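Local coordinates for polycomb protein Pcl (Drosophila melanogaster, PDB 5OQD) that helps establish repression of homeotic genes in the early embryo as part of the histone H3-methylating Esc/E(z) complex, here represented by its second PHD finger and winged-helix domain, at residues I28-G33 against N50-Q55; C45-N50 against V72-V77; K37-M42 against L64-M69; P182-E187 against F201-M206. All coordinates share one frame; numbering follows the deposited sequence.

In the fold
From the N terminus, the 28-33 loop opens contact 1, 37-42 opens contact 3 and 45-50 opens contact 2. Contact 1 closes first, when strand 51-53 brings its histidine to the first zinc ion; contact 3 closes at 64-69 and contact 2 at 72-77. All three therefore cross one another, and the crossing of contacts 1 and 2 interleaves the two metal sites of the PHD finger. Phe52 joins contacts 1 and 2 by packing on Phe73, Cys75 and Cys45, while Trp51 against Phe38 joins contacts 1 and 3. Contact 4 follows in series, a loop closed around helix 194-200, and its 182-187 segment runs back along the finger at Cys46 and Arg49.

Contact 1. Residues I28-G33 against N50-Q55; sequences IYCYCG and NWFHTQ. With ZN (zinc ion), chain K.
Cys30, Cys32 and His53 meet at a zinc ion, with Cys56 as the fourth ligand, in one of the two metal sites of this PHD finger. Cys30 SG and Cys32 SG each stand 2.3 Å from the zinc, and His53 ND1 binds it at 2.0 Å. The Cys32 sulfur lies in the plane of the imidazole, at its edge. Cys30 carries more than the metal: its SG, anti to the backbone N (chi1 176°), accepts a nearly straight hydrogen bond from His53 N at 3.5 Å, and Cys32 N adds a weak one. One thiolate is thus gripped by the metal and two amides, which would probably help offset its negative charge. On the far side of the imidazole, His53 NE2 is hydrogen-bonded to Pro35 O; with zinc on ND1, this holds the ring at both nitrogens. The type I turn from Cys30 to Gly33 brings both cysteines to the ion. Beside the site, Tyr31 and Phe52 meet rim to rim, Tyr31 CD1 lying 3.4 Å from Phe52 CD2, while Tyr31 OH is hydrogen-bonded to Cys56 O. Strand 51-53 pairs with strand 42-44, whose Met42 touches both Trp51 and His53, and Phe52 packs edge-to-face on Phe73 of strand 71-74.

Contact 2. Residues C45-N50 against V72-V77; sequences CCKCRN and VFCCTV. With ZN (zinc ion), chain L.
Cys45 SG binds the second zinc ion at 2.5 Å and also accepts a hydrogen bond from Cys75 N at 3.3 Å, close to straight at 168°. Cys48 N donates to the same sulfur, adding a bond from within its own loop. SG reaches the metal by standing anti to the backbone N (chi1 -179°), and the backbone at Cys45 lies against the edge of the Phe73 ring. Next along, Cys46 N makes a short bond of 2.7 Å to Phe73 O, and Cys46 SG packs on Cys74 CB. This is the Cys4 site of the PHD finger: Cys45 and Cys48 form a CxxC knuckle, and Cys75 and Cys78 complete the set from the end of strand 71-74. Lys47 lays its CD 3.8 Å from Cys74 SG, while NZ goes on to Glu190 O and Pro188 O. Cys48 SG sits 2.2 Å from the zinc and takes a hydrogen bond from Asn50 N; Cys75 SG, beside it in the shell, is 2.2 Å from the ion.

Contact 3. Residues K37-M42 against L64-M69; sequences KFDHNM and LLRGDM
Leu64 CB sits 3.4 Å from Asn41 OD1 at the start of the 64-69 loop, which in this PHD finger lies between strands 51-53 and 71-74 and packs against the loop leading into strand 42-44. Arg66 then reaches across with its chain extended from CG to NE, and its NH1 forms a salt bridge of 2.6 Å with Asp39 OD2. That oxygen lies over one face of the guanidinium, and the carboxylate and guanidinium planes stand 76° apart. Asp39 CG is wedged between the backbone N and the carbonyl carbon (chi1 54°), and OD2 has a second partner in Tyr101 OH of helix 92-104, so the aspartate ties both loops to that helix. At Gly67, inside the type II turn from Leu65 to Asp68, the amide gives a weak hydrogen bond to Asp39 O at 3.3 Å. Asp68 OD1 forms a salt bridge with Arg87. Met69 comes back toward the other loop, its SD 3.0 Å from Phe38 O, and also touches Trp51 of strand 51-53. An alanine here, without CG, SD and CE, would probably open a gap against Phe38 O, Met42 O and Trp51. Met69 CG lies 3.9 Å from Met42 O.

Contact 4. Residues P182-E187 against F201-M206; sequences PKVFLE and FKLMLM
Val184 and Phe201 mark the nearest approach of the two backbones, their CA atoms 7.0 Å apart; no hydrogen bond joins the segments, and neither forms a regular helix or strand. Lys202, with positive phi, is the first residue to leave helical geometry after helix 194-200, and beyond it Leu203 turns its side chain toward 182-187. The side chains do the joining. Val184 CG1, anti to the backbone N (chi1 -171°), stands almost squarely over the centre of the Phe201 ring, 3.6 Å from the centroid and 9° off the normal, a CH-pi contact. The other methyl, CG2, lies beside the backbone N and meets Leu203 CD1 at 3.6 Å. One valine thus meets both Phe201 and Leu203. The 182-187 segment, which follows strand 170-173, packs on the PHD finger through Leu186 with Cys46 and Phe185 with Arg49, and also holds the turn after helix 194-200, whose Leu197 touches Val184 and Leu186. Leu186 CD1 comes to 3.5 Å from Phe201 CE2, and Phe185 O lies in the ring plane at its edge, 3.6 Å from Phe201 CZ. An alanine in place of Phe201 would probably leave Val184 CG1 and Leu186 CD1 without their aromatic partner and open a gap between the two segments. At the other end, Pro182 CG meets Leu203 CD2 at 3.6 Å, the two side chains crossing at a slant.

Contact 1. Residues I28-G33 against N50-Q55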
loop_
_atom_site.group_PDB
_atom_site.type_symbol
_atom_site.label_atom_id
_atom_site.label_comp_id
_atom_site.label_asym_id
_atom_site.label_seq_id
_atom_site.Cartn_x
_atom_site.Cartn_y
_atom_site.Cartn_z
ATOM N N ILE B 28 -15.339 -12.776 -4.244
ATOM C CA ILE B 28 -14.346 -13.837 -4.136
ATOM C C ILE B 28 -14.306 -14.361 -2.706
ATOM O O ILE B 28 -14.683 -13.655 -1.770
ATOM C CB ILE B 28 -12.943 -13.354 -4.558
ATOM C CG1 ILE B 28 -12.721 -11.900 -4.131
ATOM C CG2 ILE B 28 -12.769 -13.473 -6.064
ATOM C CD1 ILE B 28 -12.266 -11.722 -2.695
ATOM N N TYR B 29 -13.853 -15.597 -2.537
ATOM C CA TYR B 29 -13.838 -16.213 -1.218
ATOM C C TYR B 29 -12.467 -16.752 -0.840
ATOM O O TYR B 29 -11.720 -17.239 -1.689
ATOM C CB TYR B 29 -14.866 -17.345 -1.148
ATOM C CG TYR B 29 -16.278 -16.910 -1.460
ATOM C CD1 TYR B 29 -16.999 -16.129 -0.566
ATOM C CD2 TYR B 29 -16.891 -17.277 -2.651
ATOM C CE1 TYR B 29 -18.288 -15.728 -0.847
ATOM C CE2 TYR B 29 -18.182 -16.882 -2.940
ATOM C CZ TYR B 29 -18.876 -16.107 -2.035
ATOM O OH TYR B 29 -20.162 -15.709 -2.317
ATOM N N CYS B 30 -12.146 -16.654 0.445
ATOM C CA CYS B 30 -10.954 -17.286 0.988
ATOM C C CYS B 30 -11.213 -18.783 1.122
ATOM O O CYS B 30 -12.350 -19.233 0.978
ATOM C CB CYS B 30 -10.585 -16.670 2.337
ATOM S SG CYS B 30 -9.183 -17.434 3.176
ATOM N N TYR B 31 -10.167 -19.553 1.406
ATOM C CA TYR B 31 -10.310 -21.000 1.532
ATOM C C TYR B 31 -11.134 -21.366 2.765
ATOM O O TYR B 31 -11.593 -22.500 2.904
ATOM C CB TYR B 31 -8.940 -21.679 1.588
ATOM C CG TYR B 31 -8.218 -21.521 2.908
ATOM C CD1 TYR B 31 -7.423 -20.409 3.158
ATOM C CD2 TYR B 31 -8.323 -22.487 3.900
ATOM C CE1 TYR B 31 -6.761 -20.260 4.361
ATOM C CE2 TYR B 31 -7.665 -22.348 5.107
ATOM C CZ TYR B 31 -6.885 -21.231 5.332
ATOM O OH TYR B 31 -6.227 -21.091 6.533
ATOM N N CYS B 32 -11.318 -20.398 3.657
ATOM C CA CYS B 32 -12.135 -20.594 4.848
ATOM C C CYS B 32 -13.613 -20.688 4.484
ATOM O O CYS B 32 -14.409 -21.266 5.225
ATOM C CB CYS B 32 -11.909 -19.458 5.847
ATOM S SG CYS B 32 -12.391 -17.824 5.241
ATOM N N GLY B 33 -13.975 -20.114 3.341
ATOM C CA GLY B 33 -15.344 -20.162 2.862
ATOM C C GLY B 33 -16.066 -18.834 2.985
ATOM O O GLY B 33 -17.144 -18.647 2.418
ATOM N N ASN B 50 -4.764 -17.137 -5.349
ATOM C CA ASN B 50 -5.965 -17.107 -4.522
ATOM C C ASN B 50 -5.854 -16.028 -3.451
ATOM O O ASN B 50 -4.754 -15.619 -3.082
ATOM C CB ASN B 50 -6.217 -18.472 -3.873
ATOM C CG ASN B 50 -6.722 -19.505 -4.863
ATOM O OD1 ASN B 50 -7.549 -19.205 -5.725
ATOM N ND2 ASN B 50 -6.222 -20.729 -4.747
ATOM N N TRP B 51 -6.997 -15.567 -2.955
ATOM C CA TRP B 51 -7.013 -14.532 -1.928
ATOM C C TRP B 51 -7.217 -15.139 -0.540
ATOM O O TRP B 51 -7.930 -16.131 -0.382
ATOM C CB TRP B 51 -8.099 -13.497 -2.229
ATOM C CG TRP B 51 -7.909 -12.803 -3.543
ATOM C CD1 TRP B 51 -8.362 -13.218 -4.762
ATOM C CD2 TRP B 51 -7.215 -11.570 -3.771
ATOM N NE1 TRP B 51 -7.992 -12.321 -5.734
ATOM C CE2 TRP B 51 -7.288 -11.300 -5.152
ATOM C CE3 TRP B 51 -6.540 -10.668 -2.942
ATOM C CZ2 TRP B 51 -6.713 -10.168 -5.722
ATOM C CZ3 TRP B 51 -5.969 -9.544 -3.512
ATOM C CH2 TRP B 51 -6.059 -9.305 -4.889
ATOM N N PHE B 52 -6.577 -14.541 0.460
ATOM C CA PHE B 52 -6.602 -15.072 1.819
ATOM C C PHE B 52 -6.878 -13.979 2.845
ATOM O O PHE B 52 -6.379 -12.861 2.718
ATOM C CB PHE B 52 -5.270 -15.751 2.154
ATOM C CG PHE B 52 -4.947 -16.938 1.289
ATOM C CD1 PHE B 52 -4.414 -16.770 0.021
ATOM C CD2 PHE B 52 -5.157 -18.224 1.754
ATOM C CE1 PHE B 52 -4.111 -17.860 -0.770
ATOM C CE2 PHE B 52 -4.856 -19.320 0.968
ATOM C CZ PHE B 52 -4.332 -19.139 -0.298
ATOM N N HIS B 53 -7.672 -14.300 3.863
ATOM C CA HIS B 53 -7.779 -13.427 5.024
ATOM C C HIS B 53 -6.475 -13.522 5.804
ATOM O O HIS B 53 -5.895 -14.602 5.907
ATOM C CB HIS B 53 -8.960 -13.810 5.918
ATOM C CG HIS B 53 -10.293 -13.728 5.241
ATOM N ND1 HIS B 53 -11.103 -14.828 5.057
ATOM C CD2 HIS B 53 -10.963 -12.675 4.715
ATOM C CE1 HIS B 53 -12.211 -14.458 4.442
ATOM N NE2 HIS B 53 -12.152 -13.156 4.222
ATOM N N THR B 54 -6.010 -12.410 6.350
ATOM C CA THR B 54 -4.768 -12.425 7.105
ATOM C C THR B 54 -4.921 -13.322 8.313
ATOM O O THR B 54 -4.010 -14.056 8.669
ATOM C CB THR B 54 -4.343 -11.024 7.566
ATOM O OG1 THR B 54 -5.501 -10.242 7.861
ATOM C CG2 THR B 54 -3.551 -10.344 6.494
ATOM N N GLN B 55 -6.085 -13.258 8.941
ATOM C CA GLN B 55 -6.372 -14.113 10.075
ATOM C C GLN B 55 -6.339 -15.562 9.632
ATOM O O GLN B 55 -5.854 -16.421 10.351
ATOM C CB GLN B 55 -7.733 -13.778 10.666
ATOM C CG GLN B 55 -7.813 -12.391 11.265
ATOM C CD GLN B 55 -8.136 -11.344 10.229
ATOM O OE1 GLN B 55 -8.302 -11.657 9.054
ATOM N NE2 GLN B 55 -8.227 -10.095 10.654
HETATM ZN ZN ZN K . -10.333 -16.723 5.084
#

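Contact 2. Residues C45-N50 against V72-V77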
loop_
_atom_site.group_PDB
_atom_site.type_symbol
_atom_site.label_atom_id
_atom_site.label_comp_id
_atom_site.label_asym_id
_atom_site.label_seq_id
_atom_site.Cartn_x
_atom_site.Cartn_y
_atom_site.Cartn_z
ATOM N N CYS B 45 -1.910 -14.811 -2.928
ATOM C CA CYS B 45 -0.741 -15.661 -3.124
ATOM C C CYS B 45 -0.107 -15.384 -4.483
ATOM O O CYS B 45 -0.809 -15.184 -5.475
ATOM C CB CYS B 45 -1.122 -17.138 -3.005
ATOM S SG CYS B 45 0.259 -18.301 -3.200
ATOM N N CYS B 46 1.209 -15.271 -4.528
ATOM C CA CYS B 46 1.871 -15.117 -5.809
ATOM C C CYS B 46 1.791 -16.337 -6.725
ATOM O O CYS B 46 1.637 -16.190 -7.920
ATOM C CB CYS B 46 3.312 -14.623 -5.648
ATOM S SG CYS B 46 4.376 -15.579 -4.561
ATOM N N LYS B 47 1.981 -17.532 -6.186
ATOM C CA LYS B 47 1.858 -18.753 -6.986
ATOM C C LYS B 47 0.479 -19.272 -7.453
ATOM O O LYS B 47 0.306 -19.586 -8.619
ATOM C CB LYS B 47 2.695 -19.868 -6.369
ATOM C CG LYS B 47 4.174 -19.696 -6.653
ATOM C CD LYS B 47 5.023 -20.703 -5.910
ATOM C CE LYS B 47 6.431 -20.724 -6.464
ATOM N NZ LYS B 47 7.258 -21.763 -5.804
ATOM N N CYS B 48 -0.495 -19.316 -6.550
ATOM C CA CYS B 48 -1.820 -19.870 -6.820
ATOM C C CYS B 48 -2.830 -18.775 -7.156
ATOM O O CYS B 48 -3.901 -19.053 -7.698
ATOM C CB CYS B 48 -2.314 -20.690 -5.625
ATOM S SG CYS B 48 -2.774 -19.721 -4.170
ATOM N N ARG B 49 -2.477 -17.538 -6.816
ATOM C CA ARG B 49 -3.283 -16.353 -7.114
ATOM C C ARG B 49 -4.643 -16.355 -6.417
ATOM O O ARG B 49 -5.563 -15.653 -6.835
ATOM C CB ARG B 49 -3.477 -16.205 -8.625
ATOM C CG ARG B 49 -2.182 -16.272 -9.421
ATOM C CD ARG B 49 -2.429 -16.080 -10.903
ATOM N NE ARG B 49 -1.220 -16.307 -11.688
ATOM C CZ ARG B 49 -1.179 -16.288 -13.015
ATOM N NH1 ARG B 49 -2.285 -16.057 -13.709
ATOM N NH2 ARG B 49 -0.034 -16.506 -13.648
ATOM N N ASN B 50 -4.764 -17.137 -5.349
ATOM C CA ASN B 50 -5.965 -17.107 -4.522
ATOM C C ASN B 50 -5.854 -16.028 -3.451
ATOM O O ASN B 50 -4.754 -15.619 -3.082
ATOM C CB ASN B 50 -6.217 -18.472 -3.873
ATOM C CG ASN B 50 -6.722 -19.505 -4.863
ATOM O OD1 ASN B 50 -7.549 -19.205 -5.725
ATOM N ND2 ASN B 50 -6.222 -20.729 -4.747
ATOM N N VAL B 72 4.622 -9.461 -0.351
ATOM C CA VAL B 72 4.715 -10.601 -1.252
ATOM C C VAL B 72 4.333 -11.850 -0.473
ATOM O O VAL B 72 5.009 -12.223 0.485
ATOM C CB VAL B 72 6.123 -10.768 -1.849
ATOM C CG1 VAL B 72 6.212 -12.067 -2.638
ATOM C CG2 VAL B 72 6.473 -9.582 -2.729
ATOM N N PHE B 73 3.242 -12.489 -0.877
ATOM C CA PHE B 73 2.708 -13.613 -0.120
ATOM C C PHE B 73 2.649 -14.906 -0.924
ATOM O O PHE B 73 2.284 -14.912 -2.099
ATOM C CB PHE B 73 1.314 -13.273 0.413
ATOM C CG PHE B 73 0.600 -14.441 1.027
ATOM C CD1 PHE B 73 1.112 -15.072 2.148
ATOM C CD2 PHE B 73 -0.585 -14.908 0.484
ATOM C CE1 PHE B 73 0.459 -16.150 2.711
ATOM C CE2 PHE B 73 -1.244 -15.983 1.048
ATOM C CZ PHE B 73 -0.723 -16.604 2.163
ATOM N N CYS B 74 3.019 -16.001 -0.271
ATOM C CA CYS B 74 2.890 -17.332 -0.845
ATOM C C CYS B 74 2.355 -18.279 0.222
ATOM O O CYS B 74 2.950 -18.420 1.289
ATOM C CB CYS B 74 4.230 -17.827 -1.390
ATOM S SG CYS B 74 4.113 -19.274 -2.466
ATOM N N CYS B 75 1.225 -18.918 -0.065
ATOM C CA CYS B 75 0.545 -19.753 0.922
ATOM C C CYS B 75 1.286 -21.062 1.187
ATOM O O CYS B 75 2.275 -21.377 0.524
ATOM C CB CYS B 75 -0.889 -20.051 0.473
ATOM S SG CYS B 75 -1.017 -21.155 -0.956
ATOM N N THR B 76 0.791 -21.819 2.163
ATOM C CA THR B 76 1.404 -23.084 2.550
ATOM C C THR B 76 1.262 -24.148 1.466
ATOM O O THR B 76 2.094 -25.050 1.358
ATOM C CB THR B 76 0.795 -23.620 3.860
ATOM O OG1 THR B 76 -0.633 -23.576 3.777
ATOM C CG2 THR B 76 1.248 -22.776 5.040
ATOM N N VAL B 77 0.211 -24.037 0.660
ATOM C CA VAL B 77 -0.023 -24.994 -0.415
ATOM C C VAL B 77 1.028 -24.856 -1.512
ATOM O O VAL B 77 1.580 -25.845 -1.992
ATOM C CB VAL B 77 -1.423 -24.817 -1.035
ATOM C CG1 VAL B 77 -1.697 -25.913 -2.055
ATOM C CG2 VAL B 77 -2.487 -24.821 0.055
HETATM ZN ZN ZN L . -0.941 -20.435 -3.070
#

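Contact 3. Residues K37-M42 against L64-M69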
loop_
_atom_site.group_PDB
_atom_site.type_symbol
_atom_site.label_atom_id
_atom_site.label_comp_id
_atom_site.label_asym_id
_atom_site.label_seq_id
_atom_site.Cartn_x
_atom_site.Cartn_y
_atom_site.Cartn_z
ATOM N N LYS B 37 -12.761 -8.253 1.906
ATOM C CA LYS B 37 -12.428 -7.068 1.123
ATOM C C LYS B 37 -10.926 -6.989 0.865
ATOM O O LYS B 37 -10.122 -7.299 1.743
ATOM C CB LYS B 37 -12.910 -5.802 1.833
ATOM N N PHE B 38 -10.556 -6.567 -0.340
ATOM C CA PHE B 38 -9.154 -6.524 -0.747
ATOM C C PHE B 38 -8.346 -5.507 0.053
ATOM O O PHE B 38 -7.252 -5.806 0.531
ATOM C CB PHE B 38 -9.044 -6.208 -2.239
ATOM C CG PHE B 38 -9.748 -7.196 -3.118
ATOM C CD1 PHE B 38 -9.233 -8.467 -3.299
ATOM C CD2 PHE B 38 -10.921 -6.854 -3.769
ATOM C CE1 PHE B 38 -9.876 -9.378 -4.106
ATOM C CE2 PHE B 38 -11.567 -7.762 -4.580
ATOM C CZ PHE B 38 -11.042 -9.024 -4.749
ATOM N N ASP B 39 -8.892 -4.304 0.197
ATOM C CA ASP B 39 -8.202 -3.234 0.906
ATOM C C ASP B 39 -8.405 -3.335 2.414
ATOM O O ASP B 39 -8.127 -2.386 3.150
ATOM C CB ASP B 39 -8.679 -1.871 0.399
ATOM C CG ASP B 39 -10.186 -1.717 0.467
ATOM O OD1 ASP B 39 -10.892 -2.745 0.386
ATOM O OD2 ASP B 39 -10.662 -0.571 0.605
ATOM N N HIS B 40 -8.885 -4.486 2.874
ATOM C CA HIS B 40 -9.122 -4.695 4.297
ATOM C C HIS B 40 -8.570 -6.038 4.765
ATOM O O HIS B 40 -9.315 -7.010 4.907
ATOM C CB HIS B 40 -10.617 -4.600 4.608
ATOM C CG HIS B 40 -10.918 -4.352 6.053
ATOM N ND1 HIS B 40 -12.200 -4.360 6.558
ATOM C CD2 HIS B 40 -10.102 -4.080 7.099
ATOM C CE1 HIS B 40 -12.161 -4.109 7.855
ATOM N NE2 HIS B 40 -10.901 -3.935 8.208
ATOM N N ASN B 41 -7.259 -6.079 4.997
ATOM C CA ASN B 41 -6.573 -7.261 5.518
ATOM C C ASN B 41 -6.768 -8.523 4.680
ATOM O O ASN B 41 -7.210 -9.553 5.187
ATOM C CB ASN B 41 -7.014 -7.534 6.959
ATOM C CG ASN B 41 -6.558 -6.456 7.920
ATOM O OD1 ASN B 41 -5.414 -6.456 8.372
ATOM N ND2 ASN B 41 -7.453 -5.528 8.236
ATOM N N MET B 42 -6.431 -8.435 3.396
ATOM C CA MET B 42 -6.425 -9.603 2.520
ATOM C C MET B 42 -5.223 -9.569 1.585
ATOM O O MET B 42 -4.887 -8.523 1.031
ATOM C CB MET B 42 -7.718 -9.689 1.707
ATOM C CG MET B 42 -8.929 -10.154 2.498
ATOM S SD MET B 42 -10.306 -10.605 1.431
ATOM C CE MET B 42 -9.674 -12.110 0.687
ATOM N N LEU B 64 -3.454 -3.574 9.624
ATOM C CA LEU B 64 -3.051 -3.030 8.340
ATOM C C LEU B 64 -3.868 -1.810 7.985
ATOM O O LEU B 64 -5.091 -1.856 7.998
ATOM C CB LEU B 64 -3.231 -4.078 7.250
ATOM C CG LEU B 64 -2.103 -5.082 7.055
ATOM C CD1 LEU B 64 -2.315 -5.864 5.773
ATOM C CD2 LEU B 64 -0.754 -4.391 7.050
ATOM N N LEU B 65 -3.186 -0.724 7.643
ATOM C CA LEU B 65 -3.867 0.483 7.191
ATOM C C LEU B 65 -4.662 0.174 5.932
ATOM O O LEU B 65 -4.240 -0.641 5.112
ATOM C CB LEU B 65 -2.867 1.613 6.931
ATOM C CG LEU B 65 -2.445 2.452 8.139
ATOM C CD1 LEU B 65 -1.213 3.279 7.811
ATOM C CD2 LEU B 65 -3.588 3.351 8.582
ATOM N N ARG B 66 -5.815 0.816 5.787
ATOM C CA ARG B 66 -6.700 0.535 4.663
ATOM C C ARG B 66 -6.038 0.911 3.342
ATOM O O ARG B 66 -5.702 2.073 3.113
ATOM C CB ARG B 66 -8.027 1.277 4.829
ATOM C CG ARG B 66 -9.209 0.559 4.203
ATOM C CD ARG B 66 -10.529 1.184 4.620
ATOM N NE ARG B 66 -11.658 0.304 4.324
ATOM C CZ ARG B 66 -12.301 0.278 3.162
ATOM N NH1 ARG B 66 -11.929 1.085 2.178
ATOM N NH2 ARG B 66 -13.315 -0.558 2.985
ATOM N N GLY B 67 -5.842 -0.084 2.483
ATOM C CA GLY B 67 -5.198 0.128 1.200
ATOM C C GLY B 67 -3.776 -0.399 1.172
ATOM O O GLY B 67 -3.191 -0.578 0.104
ATOM N N ASP B 68 -3.231 -0.688 2.346
ATOM C CA ASP B 68 -1.847 -1.112 2.446
ATOM C C ASP B 68 -1.727 -2.609 2.262
ATOM O O ASP B 68 -1.986 -3.383 3.166
ATOM C CB ASP B 68 -1.289 -0.722 3.810
ATOM C CG ASP B 68 0.129 -1.180 4.011
ATOM O OD1 ASP B 68 0.704 -1.754 3.080
ATOM O OD2 ASP B 68 0.679 -0.959 5.103
ATOM N N MET B 69 -1.324 -3.004 1.068
ATOM C CA MET B 69 -1.167 -4.402 0.730
ATOM C C MET B 69 0.230 -4.701 0.237
ATOM O O MET B 69 0.428 -5.627 -0.533
ATOM C CB MET B 69 -2.184 -4.814 -0.320
ATOM C CG MET B 69 -3.582 -4.975 0.232
ATOM S SD MET B 69 -4.839 -4.840 -1.045
ATOM C CE MET B 69 -4.360 -6.160 -2.153
#

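Contact 4. Residues P182-E187 against F201-M206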
loop_
_atom_site.group_PDB
_atom_site.type_symbol
_atom_site.label_atom_id
_atom_site.label_comp_id
_atom_site.label_asym_id
_atom_site.label_seq_id
_atom_site.Cartn_x
_atom_site.Cartn_y
_atom_site.Cartn_z
ATOM N N PRO B 182 2.223 -3.168 -7.411
ATOM C CA PRO B 182 2.654 -4.065 -8.488
ATOM C C PRO B 182 2.268 -5.517 -8.226
ATOM O O PRO B 182 2.475 -6.029 -7.126
ATOM C CB PRO B 182 4.178 -3.897 -8.499
ATOM C CG PRO B 182 4.517 -3.419 -7.130
ATOM C CD PRO B 182 3.368 -2.546 -6.725
ATOM N N LYS B 183 1.704 -6.168 -9.238
ATOM C CA LYS B 183 1.307 -7.564 -9.126
ATOM C C LYS B 183 2.506 -8.488 -9.257
ATOM O O LYS B 183 3.324 -8.337 -10.165
ATOM C CB LYS B 183 0.264 -7.914 -10.187
ATOM C CG LYS B 183 -1.150 -7.505 -9.829
ATOM C CD LYS B 183 -1.773 -8.460 -8.826
ATOM C CE LYS B 183 -3.278 -8.262 -8.759
ATOM N NZ LYS B 183 -3.884 -8.880 -7.549
ATOM N N VAL B 184 2.602 -9.448 -8.345
ATOM C CA VAL B 184 3.680 -10.424 -8.377
ATOM C C VAL B 184 3.124 -11.825 -8.607
ATOM O O VAL B 184 2.536 -12.424 -7.707
ATOM C CB VAL B 184 4.498 -10.401 -7.073
ATOM C CG1 VAL B 184 5.737 -11.267 -7.210
ATOM C CG2 VAL B 184 4.886 -8.975 -6.722
ATOM N N PHE B 185 3.301 -12.336 -9.822
ATOM C CA PHE B 185 2.878 -13.692 -10.158
ATOM C C PHE B 185 4.081 -14.556 -10.524
ATOM O O PHE B 185 4.768 -14.293 -11.513
ATOM C CB PHE B 185 1.869 -13.682 -11.311
ATOM C CG PHE B 185 0.503 -13.190 -10.923
ATOM C CD1 PHE B 185 0.028 -13.373 -9.635
ATOM C CD2 PHE B 185 -0.308 -12.546 -11.844
ATOM C CE1 PHE B 185 -1.228 -12.919 -9.273
ATOM C CE2 PHE B 185 -1.566 -12.093 -11.489
ATOM C CZ PHE B 185 -2.023 -12.277 -10.201
ATOM N N LEU B 186 4.336 -15.583 -9.719
ATOM C CA LEU B 186 5.435 -16.504 -9.981
ATOM C C LEU B 186 4.934 -17.779 -10.645
ATOM O O LEU B 186 3.780 -18.169 -10.467
ATOM C CB LEU B 186 6.172 -16.853 -8.685
ATOM C CG LEU B 186 7.377 -16.001 -8.277
ATOM C CD1 LEU B 186 6.967 -14.567 -8.004
ATOM C CD2 LEU B 186 8.067 -16.602 -7.061
ATOM N N GLU B 187 5.803 -18.422 -11.417
ATOM C CA GLU B 187 5.515 -19.756 -11.921
ATOM C C GLU B 187 5.663 -20.731 -10.758
ATOM O O GLU B 187 6.501 -20.522 -9.879
ATOM C CB GLU B 187 6.443 -20.124 -13.082
ATOM C CG GLU B 187 6.251 -19.268 -14.328
ATOM C CD GLU B 187 4.865 -19.411 -14.934
ATOM O OE1 GLU B 187 4.373 -18.430 -15.532
ATOM O OE2 GLU B 187 4.269 -20.503 -14.817
ATOM N N PHE B 201 10.787 -8.358 -10.782
ATOM C CA PHE B 201 9.659 -7.457 -10.573
ATOM C C PHE B 201 10.079 -6.045 -10.174
ATOM O O PHE B 201 9.227 -5.192 -9.925
ATOM C CB PHE B 201 8.723 -8.038 -9.510
ATOM C CG PHE B 201 8.221 -9.413 -9.839
ATOM C CD1 PHE B 201 7.086 -9.582 -10.613
ATOM C CD2 PHE B 201 8.887 -10.539 -9.381
ATOM C CE1 PHE B 201 6.623 -10.844 -10.922
ATOM C CE2 PHE B 201 8.426 -11.806 -9.687
ATOM C CZ PHE B 201 7.292 -11.957 -10.459
ATOM N N LYS B 202 11.388 -5.810 -10.120
ATOM C CA LYS B 202 11.945 -4.514 -9.736
ATOM C C LYS B 202 11.391 -4.042 -8.394
ATOM O O LYS B 202 10.978 -2.890 -8.250
ATOM C CB LYS B 202 11.668 -3.465 -10.819
ATOM N N LEU B 203 11.381 -4.943 -7.417
ATOM C CA LEU B 203 10.848 -4.636 -6.096
ATOM C C LEU B 203 11.955 -4.382 -5.082
ATOM O O LEU B 203 13.090 -4.825 -5.260
ATOM C CB LEU B 203 9.956 -5.776 -5.600
ATOM C CG LEU B 203 8.598 -5.961 -6.273
ATOM C CD1 LEU B 203 7.907 -7.196 -5.725
ATOM C CD2 LEU B 203 7.736 -4.728 -6.063
ATOM N N MET B 204 11.613 -3.666 -4.017
ATOM C CA MET B 204 12.504 -3.500 -2.879
ATOM C C MET B 204 11.861 -4.133 -1.650
ATOM O O MET B 204 10.682 -3.912 -1.374
ATOM C CB MET B 204 12.807 -2.022 -2.628
ATOM C CG MET B 204 13.656 -1.346 -3.701
ATOM S SD MET B 204 15.432 -1.624 -3.511
ATOM C CE MET B 204 15.683 -3.078 -4.525
ATOM N N LEU B 205 12.635 -4.927 -0.919
ATOM C CA LEU B 205 12.114 -5.636 0.243
ATOM C C LEU B 205 12.709 -5.109 1.544
ATOM O O LEU B 205 13.910 -4.858 1.633
ATOM C CB LEU B 205 12.382 -7.136 0.109
ATOM C CG LEU B 205 11.668 -7.830 -1.053
ATOM C CD1 LEU B 205 12.128 -9.272 -1.186
ATOM C CD2 LEU B 205 10.159 -7.762 -0.868
ATOM N N MET B 206 11.857 -4.940 2.550
ATOM C CA MET B 206 12.297 -4.462 3.854
ATOM C C MET B 206 13.029 -5.553 4.626
ATOM O O MET B 206 12.501 -6.650 4.812
ATOM C CB MET B 206 11.106 -3.956 4.667
ATOM C CG MET B 206 10.472 -2.690 4.122
ATOM S SD MET B 206 11.552 -1.256 4.287
ATOM C CE MET B 206 11.759 -1.194 6.064
#